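Local coordinates for phenolic acid decarboxylase (Sedimentibacter hydroxybenzoicus, PDB 7AE5), which catalyses the reversible, non-oxidative decarboxylation of 4-hydroxybenzoate and 3,4-dihydroxybenzoate with prenylated FMN and manganese as cofactors, at residues K46-A50 / W71-A75. Residues are numbered along the deposited sequence; the frame is centred on the assembly and turned at random.
Sequences KNQPA and WQNHA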
loop_
_atom_site.group_PDB
_atom_site.type_symbol
_atom_site.label_atom_id
_atom_site.label_comp_id
_atom_site.label_asym_id
_atom_site.label_seq_id
_atom_site.Cartn_x
_atom_site.Cartn_y
_atom_site.Cartn_z
ATOM N N LYS C 46 -2.063 -38.074 13.184
ATOM C CA LYS C 46 -2.258 -38.032 14.624
ATOM C C LYS C 46 -1.942 -39.398 15.218
ATOM O O LYS C 46 -2.000 -40.422 14.533
ATOM C CB LYS C 46 -3.690 -37.617 14.982
ATOM C CG LYS C 46 -4.099 -36.271 14.409
ATOM C CD LYS C 46 -5.157 -36.432 13.327
ATOM C CE LYS C 46 -5.048 -35.335 12.274
ATOM N NZ LYS C 46 -5.324 -35.838 10.895
ATOM N N ASN C 47 -1.598 -39.396 16.508
ATOM C CA ASN C 47 -1.252 -40.613 17.245
ATOM C C ASN C 47 -0.103 -41.369 16.586
ATOM O O ASN C 47 0.001 -42.590 16.720
ATOM C CB ASN C 47 -2.464 -41.537 17.400
ATOM C CG ASN C 47 -3.623 -40.862 18.095
ATOM O OD1 ASN C 47 -3.728 -40.890 19.321
ATOM N ND2 ASN C 47 -4.503 -40.246 17.314
ATOM N N GLN C 48 0.761 -40.652 15.874
ATOM C CA GLN C 48 1.824 -41.297 15.119
ATOM C C GLN C 48 2.743 -42.069 16.060
ATOM O O GLN C 48 3.264 -41.492 17.023
ATOM C CB GLN C 48 2.627 -40.265 14.331
ATOM C CG GLN C 48 1.785 -39.393 13.419
ATOM C CD GLN C 48 1.615 -37.994 13.959
ATOM O OE1 GLN C 48 1.077 -37.801 15.049
ATOM N NE2 GLN C 48 2.071 -37.004 13.198
ATOM N N PRO C 49 2.958 -43.358 15.827
ATOM C CA PRO C 49 3.801 -44.151 16.720
ATOM C C PRO C 49 5.257 -44.149 16.281
ATOM O O PRO C 49 5.605 -43.777 15.157
ATOM C CB PRO C 49 3.201 -45.555 16.583
ATOM C CG PRO C 49 2.771 -45.601 15.145
ATOM C CD PRO C 49 2.363 -44.186 14.763
ATOM N N ALA C 50 6.113 -44.565 17.206
ATOM C CA ALA C 50 7.471 -44.930 16.848
ATOM C C ALA C 50 7.459 -46.298 16.180
ATOM O O ALA C 50 6.567 -47.118 16.411
ATOM C CB ALA C 50 8.375 -44.944 18.081
ATOM N N TRP C 71 2.403 -35.843 19.280
ATOM C CA TRP C 71 2.091 -35.225 20.560
ATOM C C TRP C 71 1.756 -36.255 21.628
ATOM O O TRP C 71 1.856 -35.946 22.820
ATOM C CB TRP C 71 0.947 -34.226 20.397
ATOM C CG TRP C 71 1.373 -33.010 19.646
ATOM C CD1 TRP C 71 0.890 -32.568 18.449
ATOM C CD2 TRP C 71 2.412 -32.098 20.023
ATOM N NE1 TRP C 71 1.545 -31.420 18.072
ATOM C CE2 TRP C 71 2.487 -31.114 19.020
ATOM C CE3 TRP C 71 3.278 -32.014 21.118
ATOM C CZ2 TRP C 71 3.395 -30.057 19.077
ATOM C CZ3 TRP C 71 4.178 -30.965 21.174
ATOM C CH2 TRP C 71 4.228 -30.000 20.161
ATOM N N GLN C 72 1.365 -37.466 21.231
ATOM C CA GLN C 72 1.214 -38.544 22.200
ATOM C C GLN C 72 2.571 -38.962 22.753
ATOM O O GLN C 72 2.751 -39.063 23.972
ATOM C CB GLN C 72 0.498 -39.737 21.562
ATOM C CG GLN C 72 -1.011 -39.575 21.424
ATOM C CD GLN C 72 -1.400 -38.512 20.412
ATOM O OE1 GLN C 72 -0.661 -38.238 19.467
ATOM N NE2 GLN C 72 -2.569 -37.912 20.605
ATOM N N ASN C 73 3.540 -39.202 21.865
ATOM C CA ASN C 73 4.889 -39.544 22.308
ATOM C C ASN C 73 5.517 -38.396 23.089
ATOM O O ASN C 73 6.231 -38.620 24.073
ATOM C CB ASN C 73 5.760 -39.901 21.103
ATOM C CG ASN C 73 5.212 -41.071 20.314
ATOM O OD1 ASN C 73 4.070 -41.486 20.509
ATOM N ND2 ASN C 73 6.023 -41.604 19.407
ATOM N N HIS C 74 5.265 -37.158 22.655
ATOM C CA HIS C 74 5.772 -35.992 23.370
ATOM C C HIS C 74 5.178 -35.904 24.769
ATOM O O HIS C 74 5.888 -35.601 25.735
ATOM C CB HIS C 74 5.459 -34.726 22.571
ATOM C CG HIS C 74 6.244 -33.523 22.996
ATOM N ND1 HIS C 74 5.932 -32.788 24.120
ATOM C CD2 HIS C 74 7.317 -32.915 22.435
ATOM C CE1 HIS C 74 6.784 -31.785 24.238
ATOM N NE2 HIS C 74 7.635 -31.840 23.228
ATOM N N ALA C 75 3.874 -36.167 24.896
ATOM C CA ALA C 75 3.237 -36.156 26.208
ATOM C C ALA C 75 3.851 -37.209 27.120
ATOM O O ALA C 75 4.193 -36.926 28.274
ATOM C CB ALA C 75 1.732 -36.382 26.061
HETATM O O HOH W 1 0.907 -35.787 16.664
#
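Gln72 reaches from the first turn of helix 71-77 to Asn47, and its side chain can be followed atom by atom. CB leaves the helix toward the loop 46-50, and CG lies 3.7 Å from Asn47 OD1. A bend at chi2 (68°) then turns the amide across Asn47, with CD 3.8 Å from Asn47 CA. At the tip, OE1 accepts a weak hydrogen bond from Asn47 N (3.3 Å, N-H...O angle 123°). NE2 comes to 3.4 Å from Asn47 OD1, but the angle is too poor for a bond, so the two amides, their planes 30° apart, mainly pack on each other. An alanine in place of Gln72 would probably leave Asn47 N without this weak acceptor and open a gap beside the Asn47 amide.

One residue on, Asn73 lays its amide against the backbone of Gln48 to Ala50, its ND2 3.7 Å from Ala50 N. No bond crosses there: ND2 donates to Val67 O and OD1 accepts from Gln20 NE2. The firmer polar link is a water that donates to Gln48 OE1 (2.6 Å) and accepts from Trp71 N (3.0 Å), thereby occupying an amide at the helix start. Ser70 OG bonds both Gln48 O and Asn73 N, a second bridge.

Asn47 also packs on Asn47 of a second subunit. Within the N-terminal domain of this UbiD-family enzyme, away from the residues predicted to bind prenylated FMN and manganese, the contact joins the loop after helix 33-43 to the start of helix 71-77, and Ala50, opening strand 50-53, bonds through its backbone to Gln20 and to Ile22 of strand 21-24.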